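Local coordinates for protein putative hydrolase (Chloroflexus aurantiacus J-10-fl, PDB 3CMN) that is a putative hydrolase that probably cleaves peptide bonds as a zinc-dependent peptidase of the zincin-like kind, at residues S91-P96 with R306-D311; L206-A211 with R251-R256; G140-S145 with F190-Y195. All coordinates share one frame; numbering follows the deposited sequence.

Contact 1: residues S91-P96 with R306-D311; sequences SQLFRP and RLTGLD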
ATOM      1  N   SER A  91      10.592   1.451  13.050  1.00 33.40           N
ATOM      2  CA  SER A  91      10.721   1.712  14.476  1.00 34.32           C
ATOM      3  C   SER A  91       9.916   2.944  14.869  1.00 35.99           C
ATOM      4  O   SER A  91       9.228   2.947  15.887  1.00 35.83           O
ATOM      5  CB  SER A  91      12.186   1.907  14.852  1.00 30.77           C
ATOM      6  OG  SER A  91      12.759   2.970  14.119  1.00 31.44           O
ATOM      7  N   GLN A  92       9.984   3.986  14.049  1.00 37.99           N
ATOM      8  CA  GLN A  92       9.255   5.220  14.332  1.00 41.27           C
ATOM      9  C   GLN A  92       7.748   5.051  14.478  1.00 40.36           C
ATOM     10  O   GLN A  92       7.076   5.888  15.081  1.00 41.96           O
ATOM     11  CB  GLN A  92       9.577   6.274  13.281  1.00 42.94           C
ATOM     12  CG  GLN A  92      10.664   7.195  13.771  1.00 48.65           C
ATOM     13  CD  GLN A  92      11.411   7.869  12.662  1.00 50.85           C
ATOM     14  OE1 GLN A  92      10.814   8.467  11.768  1.00 53.66           O
ATOM     15  NE2 GLN A  92      12.732   7.788  12.713  1.00 50.85           N
ATOM     16  N   LEU A  93       7.218   3.968  13.928  1.00 39.31           N
ATOM     17  CA  LEU A  93       5.797   3.692  14.058  1.00 39.19           C
ATOM     18  C   LEU A  93       5.532   3.347  15.515  1.00 39.06           C
ATOM     19  O   LEU A  93       4.390   3.290  15.949  1.00 39.99           O
ATOM     20  CB  LEU A  93       5.389   2.505  13.183  1.00 37.10           C
ATOM     21  CG  LEU A  93       5.582   2.627  11.672  1.00 37.16           C
ATOM     22  CD1 LEU A  93       5.150   1.321  11.023  1.00 34.38           C
ATOM     23  CD2 LEU A  93       4.755   3.796  11.129  1.00 36.27           C
ATOM     24  N   PHE A  94       6.603   3.104  16.264  1.00 41.89           N
ATOM     25  CA  PHE A  94       6.497   2.752  17.679  1.00 44.37           C
ATOM     26  C   PHE A  94       6.784   3.918  18.626  1.00 46.11           C
ATOM     27  O   PHE A  94       6.748   3.745  19.840  1.00 45.55           O
ATOM     28  CB  PHE A  94       7.448   1.597  18.024  1.00 42.17           C
ATOM     29  CG  PHE A  94       7.108   0.300  17.346  1.00 41.62           C
ATOM     30  CD1 PHE A  94       7.608   0.006  16.079  1.00 40.64           C
ATOM     31  CD2 PHE A  94       6.309  -0.639  17.986  1.00 39.75           C
ATOM     32  CE1 PHE A  94       7.319  -1.208  15.463  1.00 39.26           C
ATOM     33  CE2 PHE A  94       6.013  -1.851  17.385  1.00 37.86           C
ATOM     34  CZ  PHE A  94       6.521  -2.137  16.120  1.00 39.74           C
ATOM     35  N   ARG A  95       7.078   5.093  18.081  1.00 49.01           N
ATOM     36  CA  ARG A  95       7.351   6.253  18.924  1.00 52.54           C
ATOM     37  C   ARG A  95       6.209   6.585  19.892  1.00 53.54           C
ATOM     38  O   ARG A  95       6.451   6.909  21.053  1.00 53.50           O
ATOM     39  CB  ARG A  95       7.688   7.477  18.066  1.00 54.69           C
ATOM     40  CG  ARG A  95       9.049   7.360  17.376  1.00 58.47           C
ATOM     41  CD  ARG A  95       9.650   8.715  17.022  1.00 61.19           C
ATOM     42  NE  ARG A  95      11.015   8.569  16.521  1.00 64.41           N
ATOM     43  CZ  ARG A  95      11.911   9.555  16.476  1.00 65.66           C
ATOM     44  NH1 ARG A  95      11.595  10.775  16.906  1.00 66.28           N
ATOM     45  NH2 ARG A  95      13.129   9.327  15.999  1.00 65.00           N
ATOM     46  N   PRO A  96       4.949   6.504  19.431  1.00 54.14           N
ATOM     47  CA  PRO A  96       3.831   6.810  20.331  1.00 54.05           C
ATOM     48  C   PRO A  96       3.780   5.874  21.539  1.00 54.55           C
ATOM     49  O   PRO A  96       3.243   6.230  22.590  1.00 55.94           O
ATOM     50  CB  PRO A  96       2.606   6.647  19.428  1.00 53.46           C
ATOM     51  CG  PRO A  96       3.134   7.032  18.081  1.00 53.65           C
ATOM     52  CD  PRO A  96       4.473   6.331  18.046  1.00 53.67           C
ATOM     53  N   ARG A 306      -1.848  -3.365  14.094  1.00 41.86           N
ATOM     54  CA  ARG A 306      -2.031  -3.910  15.438  1.00 42.47           C
ATOM     55  C   ARG A 306      -0.741  -3.980  16.236  1.00 43.22           C
ATOM     56  O   ARG A 306      -0.742  -3.788  17.447  1.00 43.99           O
ATOM     57  CB  ARG A 306      -2.630  -5.300  15.347  1.00 43.13           C
ATOM     58  CG  ARG A 306      -3.962  -5.337  14.641  1.00 45.36           C
ATOM     59  CD  ARG A 306      -4.201  -6.731  14.151  1.00 47.29           C
ATOM     60  NE  ARG A 306      -5.526  -6.912  13.582  1.00 51.08           N
ATOM     61  CZ  ARG A 306      -6.659  -6.754  14.259  1.00 52.27           C
ATOM     62  NH1 ARG A 306      -6.639  -6.399  15.536  1.00 51.97           N
ATOM     63  NH2 ARG A 306      -7.821  -6.988  13.664  1.00 53.65           N
ATOM     64  N   LEU A 307       0.355  -4.278  15.548  1.00 43.09           N
ATOM     65  CA  LEU A 307       1.667  -4.362  16.169  1.00 41.14           C
ATOM     66  C   LEU A 307       2.025  -3.010  16.791  1.00 41.80           C
ATOM     67  O   LEU A 307       2.518  -2.938  17.921  1.00 39.93           O
ATOM     68  CB  LEU A 307       2.700  -4.742  15.108  1.00 40.61           C
ATOM     69  CG  LEU A 307       4.164  -4.869  15.533  1.00 41.91           C
ATOM     70  CD1 LEU A 307       4.307  -5.916  16.638  1.00 39.64           C
ATOM     71  CD2 LEU A 307       4.999  -5.240  14.323  1.00 40.43           C
ATOM     72  N   THR A 308       1.758  -1.939  16.048  1.00 42.68           N
ATOM     73  CA  THR A 308       2.056  -0.587  16.508  1.00 44.08           C
ATOM     74  C   THR A 308       0.987   0.034  17.408  1.00 45.39           C
ATOM     75  O   THR A 308       1.154   1.153  17.885  1.00 46.12           O
ATOM     76  CB  THR A 308       2.306   0.362  15.320  1.00 44.35           C
ATOM     77  OG1 THR A 308       1.213   0.278  14.399  1.00 44.62           O
ATOM     78  CG2 THR A 308       3.588  -0.010  14.613  1.00 45.82           C
ATOM     79  N   GLY A 309      -0.115  -0.670  17.636  1.00 46.05           N
ATOM     80  CA  GLY A 309      -1.130  -0.117  18.516  1.00 47.52           C
ATOM     81  C   GLY A 309      -2.462   0.299  17.928  1.00 48.94           C
ATOM     82  O   GLY A 309      -3.230   1.002  18.594  1.00 50.15           O
ATOM     83  N   LEU A 310      -2.735  -0.108  16.690  1.00 48.65           N
ATOM     84  CA  LEU A 310      -4.005   0.199  16.040  1.00 49.14           C
ATOM     85  C   LEU A 310      -4.706  -1.139  15.826  1.00 50.23           C
ATOM     86  O   LEU A 310      -4.568  -1.768  14.772  1.00 49.88           O
ATOM     87  CB  LEU A 310      -3.786   0.901  14.696  1.00 47.61           C
ATOM     88  CG  LEU A 310      -3.233   2.322  14.784  1.00 48.42           C
ATOM     89  CD1 LEU A 310      -1.730   2.305  14.548  1.00 48.30           C
ATOM     90  CD2 LEU A 310      -3.928   3.205  13.758  1.00 47.47           C
ATOM     91  N   ASP A 311      -5.457  -1.575  16.835  1.00 51.96           N
ATOM     92  CA  ASP A 311      -6.148  -2.854  16.767  1.00 53.21           C
ATOM     93  C   ASP A 311      -7.415  -2.815  15.933  1.00 52.91           C
ATOM     94  O   ASP A 311      -8.477  -3.259  16.376  1.00 54.42           O
ATOM     95  CB  ASP A 311      -6.466  -3.354  18.177  1.00 55.02           C
ATOM     96  CG  ASP A 311      -6.805  -4.838  18.204  1.00 57.66           C
ATOM     97  OD1 ASP A 311      -8.005  -5.189  18.152  1.00 59.46           O
ATOM     98  OD2 ASP A 311      -5.862  -5.657  18.256  1.00 58.66           O
TER
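Phe94 and Thr308 bring their CA atoms within 5.7 Å of each other where the type I turn from Gln92 to Arg95, which links helix 79-92 to helix 95-102, meets the C-terminal end of helix 283-307. The methyl of Thr308 does most of the touching. Its CG2 stands 4.0 Å from the centroid of the Phe94 ring and 12° off the ring normal, a CH-pi contact over one face. The same ring presents its edge to Leu307, with Phe94 CZ 3.7 Å from Leu307 CG. The helix ends here in a Schellman motif, an example of how a glycine stops a helix: Gly309 turns to a positive phi of 112°, just past the residue that supplies the methyl. Thr308 itself splits its two branches. OG1 lies between the backbone N and the carbonyl carbon (chi1 53°) and bonds back to the carbonyls of Phe305 and Val304, while CG2, anti to the carbonyl carbon, meets the turn. There it also meets Leu93, whose CB lies 3.4 Å from Thr308 CG2, tighter than usual for two carbons. Trp20 and Ile127 add further contacts to the Phe94 ring, and Leu146 touches both Leu93 and Thr308.

Contact 2: residues L206-A211 with R251-R256; sequences LEQNFA and RAVFDR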
ATOM      1  N   LEU A 206      -3.795   9.114  12.720  1.00 42.62           N
ATOM      2  CA  LEU A 206      -2.870   8.388  13.577  1.00 43.63           C
ATOM      3  C   LEU A 206      -2.734   9.111  14.902  1.00 44.80           C
ATOM      4  O   LEU A 206      -2.821   8.491  15.962  1.00 44.72           O
ATOM      5  CB  LEU A 206      -1.512   8.266  12.900  1.00 42.19           C
ATOM      6  CG  LEU A 206      -1.525   7.468  11.596  1.00 41.96           C
ATOM      7  CD1 LEU A 206      -0.153   7.533  10.961  1.00 41.47           C
ATOM      8  CD2 LEU A 206      -1.943   6.022  11.871  1.00 40.67           C
ATOM      9  N   GLU A 207      -2.529  10.424  14.840  1.00 45.07           N
ATOM     10  CA  GLU A 207      -2.413  11.224  16.055  1.00 46.60           C
ATOM     11  C   GLU A 207      -3.662  11.017  16.902  1.00 46.54           C
ATOM     12  O   GLU A 207      -3.577  10.795  18.103  1.00 46.18           O
ATOM     13  CB  GLU A 207      -2.272  12.708  15.716  1.00 47.61           C
ATOM     14  CG  GLU A 207      -1.039  13.068  14.898  1.00 50.53           C
ATOM     15  CD  GLU A 207       0.249  12.946  15.687  1.00 53.92           C
ATOM     16  OE1 GLU A 207       0.183  12.598  16.888  1.00 55.12           O
ATOM     17  OE2 GLU A 207       1.328  13.202  15.110  1.00 53.96           O
ATOM     18  N   GLN A 208      -4.822  11.084  16.258  1.00 47.88           N
ATOM     19  CA  GLN A 208      -6.099  10.909  16.935  1.00 49.49           C
ATOM     20  C   GLN A 208      -6.091   9.627  17.780  1.00 50.68           C
ATOM     21  O   GLN A 208      -6.182   9.689  19.013  1.00 49.91           O
ATOM     22  CB  GLN A 208      -7.224  10.850  15.899  1.00 50.42           C
ATOM     23  CG  GLN A 208      -8.622  10.747  16.479  1.00 52.74           C
ATOM     24  CD  GLN A 208      -9.226  12.100  16.826  1.00 54.76           C
ATOM     25  OE1 GLN A 208      -9.556  12.894  15.941  1.00 54.13           O
ATOM     26  NE2 GLN A 208      -9.377  12.366  18.122  1.00 55.47           N
ATOM     27  N   ASN A 209      -5.977   8.479  17.108  1.00 50.97           N
ATOM     28  CA  ASN A 209      -5.949   7.170  17.758  1.00 51.72           C
ATOM     29  C   ASN A 209      -5.113   7.125  19.029  1.00 53.43           C
ATOM     30  O   ASN A 209      -5.530   6.561  20.041  1.00 53.10           O
ATOM     31  CB  ASN A 209      -5.392   6.120  16.800  1.00 51.40           C
ATOM     32  CG  ASN A 209      -4.991   4.836  17.518  1.00 51.11           C
ATOM     33  OD1 ASN A 209      -5.845   4.066  17.965  1.00 52.02           O
ATOM     34  ND2 ASN A 209      -3.685   4.613  17.647  1.00 48.40           N
ATOM     35  N   PHE A 210      -3.924   7.713  18.960  1.00 55.20           N
ATOM     36  CA  PHE A 210      -2.997   7.730  20.083  1.00 56.97           C
ATOM     37  C   PHE A 210      -3.371   8.612  21.269  1.00 58.44           C
ATOM     38  O   PHE A 210      -2.751   8.517  22.331  1.00 57.60           O
ATOM     39  CB  PHE A 210      -1.600   8.092  19.568  1.00 57.00           C
ATOM     40  CG  PHE A 210      -0.970   7.007  18.724  1.00 57.74           C
ATOM     41  CD1 PHE A 210      -0.508   7.286  17.439  1.00 58.14           C
ATOM     42  CD2 PHE A 210      -0.866   5.698  19.205  1.00 57.55           C
ATOM     43  CE1 PHE A 210       0.045   6.278  16.633  1.00 58.13           C
ATOM     44  CE2 PHE A 210      -0.314   4.678  18.407  1.00 57.41           C
ATOM     45  CZ  PHE A 210       0.143   4.970  17.124  1.00 57.90           C
ATOM     46  N   ALA A 211      -4.384   9.462  21.097  1.00 60.16           N
ATOM     47  CA  ALA A 211      -4.836  10.331  22.172  1.00 61.46           C
ATOM     48  C   ALA A 211      -5.358   9.524  23.353  1.00 62.04           C
ATOM     49  O   ALA A 211      -5.739  10.060  24.390  1.00 62.73           O
ATOM     50  CB  ALA A 211      -5.906  11.285  21.667  1.00 62.39           C
ATOM     51  N   ARG A 251     -13.274   3.896  18.018  1.00 58.25           N
ATOM     52  CA  ARG A 251     -13.889   3.180  16.897  1.00 57.46           C
ATOM     53  C   ARG A 251     -14.133   4.087  15.703  1.00 55.62           C
ATOM     54  O   ARG A 251     -14.108   3.631  14.562  1.00 55.94           O
ATOM     55  CB  ARG A 251     -15.221   2.547  17.311  1.00 58.77           C
ATOM     56  CG  ARG A 251     -15.083   1.312  18.170  1.00 61.30           C
ATOM     57  CD  ARG A 251     -16.444   0.874  18.699  1.00 64.15           C
ATOM     58  NE  ARG A 251     -16.331  -0.051  19.826  1.00 65.47           N
ATOM     59  CZ  ARG A 251     -17.349  -0.399  20.611  1.00 66.01           C
ATOM     60  NH1 ARG A 251     -18.564   0.096  20.399  1.00 66.32           N
ATOM     61  NH2 ARG A 251     -17.154  -1.226  21.629  1.00 66.08           N
ATOM     62  N   ALA A 252     -14.399   5.364  15.963  1.00 53.26           N
ATOM     63  CA  ALA A 252     -14.635   6.315  14.886  1.00 50.94           C
ATOM     64  C   ALA A 252     -13.331   6.441  14.097  1.00 49.64           C
ATOM     65  O   ALA A 252     -13.327   6.479  12.861  1.00 47.85           O
ATOM     66  CB  ALA A 252     -15.046   7.669  15.465  1.00 50.24           C
ATOM     67  N   VAL A 253     -12.227   6.505  14.838  1.00 48.43           N
ATOM     68  CA  VAL A 253     -10.902   6.608  14.252  1.00 48.66           C
ATOM     69  C   VAL A 253     -10.651   5.385  13.370  1.00 47.98           C
ATOM     70  O   VAL A 253     -10.369   5.524  12.178  1.00 47.59           O
ATOM     71  CB  VAL A 253      -9.812   6.664  15.342  1.00 48.37           C
ATOM     72  CG1 VAL A 253      -8.438   6.784  14.707  1.00 49.93           C
ATOM     73  CG2 VAL A 253     -10.066   7.835  16.259  1.00 50.57           C
ATOM     74  N   PHE A 254     -10.768   4.194  13.955  1.00 46.44           N
ATOM     75  CA  PHE A 254     -10.547   2.963  13.211  1.00 46.36           C
ATOM     76  C   PHE A 254     -11.412   2.931  11.965  1.00 46.27           C
ATOM     77  O   PHE A 254     -10.940   2.611  10.875  1.00 46.46           O
ATOM     78  CB  PHE A 254     -10.864   1.732  14.076  1.00 45.16           C
ATOM     79  CG  PHE A 254      -9.920   1.531  15.240  1.00 43.75           C
ATOM     80  CD1 PHE A 254      -8.778   2.313  15.380  1.00 41.27           C
ATOM     81  CD2 PHE A 254     -10.183   0.553  16.198  1.00 44.34           C
ATOM     82  CE1 PHE A 254      -7.913   2.130  16.452  1.00 42.24           C
ATOM     83  CE2 PHE A 254      -9.326   0.358  17.278  1.00 43.05           C
ATOM     84  CZ  PHE A 254      -8.186   1.150  17.406  1.00 42.65           C
ATOM     85  N   ASP A 255     -12.680   3.283  12.139  1.00 47.14           N
ATOM     86  CA  ASP A 255     -13.649   3.291  11.051  1.00 46.83           C
ATOM     87  C   ASP A 255     -13.123   4.114   9.878  1.00 45.09           C
ATOM     88  O   ASP A 255     -13.205   3.690   8.729  1.00 44.41           O
ATOM     89  CB  ASP A 255     -14.966   3.875  11.559  1.00 49.33           C
ATOM     90  CG  ASP A 255     -16.156   3.438  10.731  1.00 54.70           C
ATOM     91  OD1 ASP A 255     -16.086   3.510   9.480  1.00 56.01           O
ATOM     92  OD2 ASP A 255     -17.171   3.028  11.338  1.00 57.05           O
ATOM     93  N   ARG A 256     -12.577   5.287  10.186  1.00 44.18           N
ATOM     94  CA  ARG A 256     -12.019   6.187   9.180  1.00 44.85           C
ATOM     95  C   ARG A 256     -10.763   5.617   8.512  1.00 43.75           C
ATOM     96  O   ARG A 256     -10.647   5.616   7.289  1.00 42.94           O
ATOM     97  CB  ARG A 256     -11.681   7.546   9.809  1.00 45.49           C
ATOM     98  CG  ARG A 256     -12.881   8.459  10.033  1.00 47.53           C
ATOM     99  CD  ARG A 256     -12.424   9.802  10.584  1.00 49.56           C
ATOM    100  NE  ARG A 256     -13.521  10.740  10.817  1.00 49.31           N
ATOM    101  CZ  ARG A 256     -13.980  11.613   9.921  1.00 50.10           C
ATOM    102  NH1 ARG A 256     -13.443  11.688   8.706  1.00 49.95           N
ATOM    103  NH2 ARG A 256     -14.976  12.424  10.249  1.00 50.63           N
TER
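Gln208 and Asn209, near the end of helix 197-210, face Val253 and Phe254 on helix 248-279. The two short helical segments run nearly antiparallel, at 154° between their directions, with axes 9.4 Å apart at closest approach, and the pair offers a compact example of one valine filling the space between two helices. The first segment enters with Leu206, which rests on Leu310. Two residues on, Gln208 extends with CG anti to its backbone N (chi1 -177°) and then bends at the next bond, so the contact is made by its aliphatic part: Gln208 CG lies 3.3 Å from Val253 CG2. The other valine methyl serves the next residue, Val253 CG1 standing 3.8 Å from Asn209 CB. Beyond CB, the Asn209 amide changes the character of the contact. Its oxygen OD1 comes to the rim of the Phe254 ring, near the ring plane, 3.2 Å from CE1, with the amide and ring planes 38° apart. The amide nitrogen turns to the next residue of its own segment: Asn209 ND2 sits 3.4 Å above the Phe210 ring plane, offset toward the rim. Phe254 also packs on Leu312, and two residues further along the same helix Arg256 is bonded through NH1 to the hydroxyl of Tyr201. The interface thus pairs unlike kinds of surface, methyl against methylene at Val253 and, at Asn209, a partly negative oxygen against the partly positive C-H rim of the Phe254 ring, an arrangement that electrostatics probably makes mildly attractive.

Contact 3: residues G140-S145 with F190-Y195; sequences GQYDLS and FEFEAY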
ATOM      1  N   GLY A 140       6.827  -4.326  -3.094  1.00 31.56           N
ATOM      2  CA  GLY A 140       7.181  -2.962  -3.456  1.00 34.00           C
ATOM      3  C   GLY A 140       6.810  -1.858  -2.477  1.00 34.83           C
ATOM      4  O   GLY A 140       6.379  -2.108  -1.356  1.00 34.72           O
ATOM      5  N   GLN A 141       6.971  -0.623  -2.938  1.00 35.54           N
ATOM      6  CA  GLN A 141       6.713   0.578  -2.156  1.00 36.91           C
ATOM      7  C   GLN A 141       5.459   0.710  -1.293  1.00 36.97           C
ATOM      8  O   GLN A 141       5.549   1.097  -0.128  1.00 39.16           O
ATOM      9  CB  GLN A 141       6.775   1.800  -3.071  1.00 37.61           C
ATOM     10  CG  GLN A 141       8.177   2.226  -3.442  1.00 40.65           C
ATOM     11  CD  GLN A 141       8.512   3.625  -2.952  1.00 38.71           C
ATOM     12  OE1 GLN A 141       9.640   4.076  -3.077  1.00 40.54           O
ATOM     13  NE2 GLN A 141       7.528   4.314  -2.396  1.00 40.46           N
ATOM     14  N   TYR A 142       4.297   0.407  -1.848  1.00 35.69           N
ATOM     15  CA  TYR A 142       3.056   0.592  -1.099  1.00 34.20           C
ATOM     16  C   TYR A 142       2.343  -0.647  -0.584  1.00 34.56           C
ATOM     17  O   TYR A 142       1.120  -0.710  -0.599  1.00 35.32           O
ATOM     18  CB  TYR A 142       2.088   1.432  -1.945  1.00 32.08           C
ATOM     19  CG  TYR A 142       2.655   2.796  -2.302  1.00 30.00           C
ATOM     20  CD1 TYR A 142       3.496   2.965  -3.405  1.00 30.07           C
ATOM     21  CD2 TYR A 142       2.421   3.901  -1.481  1.00 29.84           C
ATOM     22  CE1 TYR A 142       4.096   4.199  -3.673  1.00 30.47           C
ATOM     23  CE2 TYR A 142       3.010   5.134  -1.736  1.00 30.10           C
ATOM     24  CZ  TYR A 142       3.849   5.279  -2.826  1.00 31.75           C
ATOM     25  OH  TYR A 142       4.457   6.496  -3.033  1.00 33.13           O
ATOM     26  N   ASP A 143       3.094  -1.631  -0.113  1.00 34.89           N
ATOM     27  CA  ASP A 143       2.468  -2.846   0.389  1.00 35.90           C
ATOM     28  C   ASP A 143       2.007  -2.677   1.819  1.00 35.98           C
ATOM     29  O   ASP A 143       1.041  -3.308   2.258  1.00 36.05           O
ATOM     30  CB  ASP A 143       3.440  -4.022   0.294  1.00 37.33           C
ATOM     31  CG  ASP A 143       3.652  -4.487  -1.135  1.00 40.05           C
ATOM     32  OD1 ASP A 143       4.394  -5.463  -1.324  1.00 40.81           O
ATOM     33  OD2 ASP A 143       3.070  -3.883  -2.066  1.00 41.91           O
ATOM     34  N   LEU A 144       2.701  -1.806   2.541  1.00 35.38           N
ATOM     35  CA  LEU A 144       2.384  -1.547   3.934  1.00 35.48           C
ATOM     36  C   LEU A 144       1.925  -0.098   4.102  1.00 35.96           C
ATOM     37  O   LEU A 144       2.705   0.835   3.960  1.00 35.53           O
ATOM     38  CB  LEU A 144       3.618  -1.834   4.785  1.00 35.11           C
ATOM     39  CG  LEU A 144       4.256  -3.210   4.533  1.00 35.32           C
ATOM     40  CD1 LEU A 144       5.526  -3.336   5.353  1.00 34.39           C
ATOM     41  CD2 LEU A 144       3.267  -4.319   4.892  1.00 35.83           C
ATOM     42  N   SER A 145       0.641   0.076   4.394  1.00 36.79           N
ATOM     43  CA  SER A 145       0.049   1.399   4.563  1.00 37.41           C
ATOM     44  C   SER A 145       0.824   2.315   5.502  1.00 38.16           C
ATOM     45  O   SER A 145       1.113   3.461   5.150  1.00 37.36           O
ATOM     46  CB  SER A 145      -1.393   1.269   5.062  1.00 37.50           C
ATOM     47  OG  SER A 145      -2.175   0.534   4.142  1.00 36.87           O
ATOM     48  N   PHE A 190       0.169   7.836  -6.839  1.00 31.69           N
ATOM     49  CA  PHE A 190      -0.765   8.893  -7.191  1.00 31.94           C
ATOM     50  C   PHE A 190      -1.776   9.084  -6.050  1.00 33.32           C
ATOM     51  O   PHE A 190      -1.992  10.196  -5.585  1.00 33.63           O
ATOM     52  CB  PHE A 190      -1.511   8.538  -8.489  1.00 31.87           C
ATOM     53  CG  PHE A 190      -0.847   9.055  -9.749  1.00 33.26           C
ATOM     54  CD1 PHE A 190       0.310   8.457 -10.248  1.00 31.43           C
ATOM     55  CD2 PHE A 190      -1.374  10.159 -10.423  1.00 33.81           C
ATOM     56  CE1 PHE A 190       0.937   8.947 -11.392  1.00 32.89           C
ATOM     57  CE2 PHE A 190      -0.752  10.666 -11.581  1.00 34.76           C
ATOM     58  CZ  PHE A 190       0.405  10.059 -12.064  1.00 33.97           C
ATOM     59  N   GLU A 191      -2.382   7.986  -5.599  1.00 34.04           N
ATOM     60  CA  GLU A 191      -3.374   8.031  -4.534  1.00 34.13           C
ATOM     61  C   GLU A 191      -2.822   8.656  -3.253  1.00 35.39           C
ATOM     62  O   GLU A 191      -3.543   9.345  -2.532  1.00 35.21           O
ATOM     63  CB  GLU A 191      -3.899   6.628  -4.229  1.00 34.93           C
ATOM     64  CG  GLU A 191      -4.535   5.921  -5.416  1.00 37.41           C
ATOM     65  CD  GLU A 191      -5.046   4.539  -5.055  1.00 38.44           C
ATOM     66  OE1 GLU A 191      -6.137   4.436  -4.462  1.00 38.65           O
ATOM     67  OE2 GLU A 191      -4.341   3.552  -5.353  1.00 41.30           O
ATOM     68  N   PHE A 192      -1.542   8.422  -2.978  1.00 36.10           N
ATOM     69  CA  PHE A 192      -0.915   8.971  -1.782  1.00 36.21           C
ATOM     70  C   PHE A 192      -0.273  10.330  -1.958  1.00 36.31           C
ATOM     71  O   PHE A 192      -0.087  11.048  -0.974  1.00 37.76           O
ATOM     72  CB  PHE A 192       0.156   8.018  -1.229  1.00 35.96           C
ATOM     73  CG  PHE A 192      -0.397   6.889  -0.405  1.00 35.64           C
ATOM     74  CD1 PHE A 192      -0.661   5.657  -0.982  1.00 34.92           C
ATOM     75  CD2 PHE A 192      -0.683   7.073   0.943  1.00 37.08           C
ATOM     76  CE1 PHE A 192      -1.200   4.623  -0.239  1.00 33.02           C
ATOM     77  CE2 PHE A 192      -1.226   6.037   1.705  1.00 37.19           C
ATOM     78  CZ  PHE A 192      -1.485   4.809   1.107  1.00 34.46           C
ATOM     79  N   GLU A 193       0.064  10.693  -3.192  1.00 36.70           N
ATOM     80  CA  GLU A 193       0.744  11.961  -3.431  1.00 38.10           C
ATOM     81  C   GLU A 193       0.082  12.963  -4.371  1.00 37.11           C
ATOM     82  O   GLU A 193       0.378  14.150  -4.299  1.00 36.96           O
ATOM     83  CB  GLU A 193       2.170  11.671  -3.910  1.00 41.88           C
ATOM     84  CG  GLU A 193       2.924  10.730  -2.972  1.00 48.31           C
ATOM     85  CD  GLU A 193       4.180  10.141  -3.594  1.00 52.64           C
ATOM     86  OE1 GLU A 193       4.075   9.562  -4.694  1.00 54.59           O
ATOM     87  OE2 GLU A 193       5.269  10.248  -2.986  1.00 55.07           O
ATOM     88  N   ALA A 194      -0.804  12.507  -5.251  1.00 37.42           N
ATOM     89  CA  ALA A 194      -1.459  13.425  -6.183  1.00 37.53           C
ATOM     90  C   ALA A 194      -2.474  14.335  -5.472  1.00 37.13           C
ATOM     91  O   ALA A 194      -2.822  15.394  -5.981  1.00 37.74           O
ATOM     92  CB  ALA A 194      -2.135  12.635  -7.311  1.00 36.28           C
ATOM     93  N   TYR A 195      -2.953  13.910  -4.305  1.00 37.01           N
ATOM     94  CA  TYR A 195      -3.897  14.687  -3.511  1.00 36.07           C
ATOM     95  C   TYR A 195      -3.159  14.956  -2.213  1.00 36.34           C
ATOM     96  O   TYR A 195      -3.062  14.092  -1.361  1.00 36.32           O
ATOM     97  CB  TYR A 195      -5.160  13.867  -3.254  1.00 36.94           C
ATOM     98  CG  TYR A 195      -5.613  13.119  -4.486  1.00 37.99           C
ATOM     99  CD1 TYR A 195      -5.342  11.761  -4.634  1.00 39.05           C
ATOM    100  CD2 TYR A 195      -6.229  13.788  -5.548  1.00 38.42           C
ATOM    101  CE1 TYR A 195      -5.662  11.084  -5.810  1.00 39.12           C
ATOM    102  CE2 TYR A 195      -6.554  13.125  -6.732  1.00 38.94           C
ATOM    103  CZ  TYR A 195      -6.263  11.767  -6.857  1.00 41.44           C
ATOM    104  OH  TYR A 195      -6.559  11.087  -8.027  1.00 42.42           O
TER
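Tyr142 reaches from the loop before helix 145-148 to Phe192 and Glu193 at the C-terminal end of helix 174-193, a case of two backbones kept well apart and joined by long aromatic side chains: even the nearest CA atoms, those of Tyr142 and Phe192, are 9.3 Å apart. From CB the chain turns so that CG is anti to the carbonyl carbon (chi1 -59°), which carries the ring toward the helix. Along one side of the ring, Tyr142 CD2 comes to 3.6 Å from Phe192 CD1. The next atom out, Tyr142 CE2, lies 3.8 Å from the same CD1 and also nears CG and CB of Phe192. The planes are only 21° apart, yet the rings are slid past one another, with centroids of Tyr142 and Phe192 separated by 5.4 Å, so they barely overlap. At the tip, Tyr142 OH lies 3.5 Å from Glu193 OE1, a polar approach too long to count as a bond; the carboxylate's other oxygen, OE2, is held in a salt bridge by Arg199. Replacing this tyrosine by an alanine would probably open a gap beside Phe192 and leave its ring freer to turn. Elsewhere the Tyr142 side chain touches Leu156 of strand 155-158, and Ile264 packs on Phe192. The Tyr142 side chain also touches residues of a possible HExxH motif (His184, Glu185, His188) on helix 174-193, which carries no metal here but is consistent with the zinc-binding helix of a zincin active site.

Read from the N terminus, the chain opens contact 1 at 91-96 and returns to close it only at 306-311, over 200 residues later, so both other contacts fall within that long loop. They follow one another without crossing: contact 3 opens at 140-145 and closes at 190-195, the end of helix 174-193; contact 2 opens at 206-211 on the next helix and closes at 251-256 on helix 248-279, across a linker largely missing from the model. Contacts 1 and 2 adjoin, Pro96 packing on Phe210 and Leu310 on Asn209, so that helix 95-102 and the loop after helix 283-307 both pack on the end of helix 197-210. Contact 3 lies deeper, its centre about 6 Å from the centre of the chain.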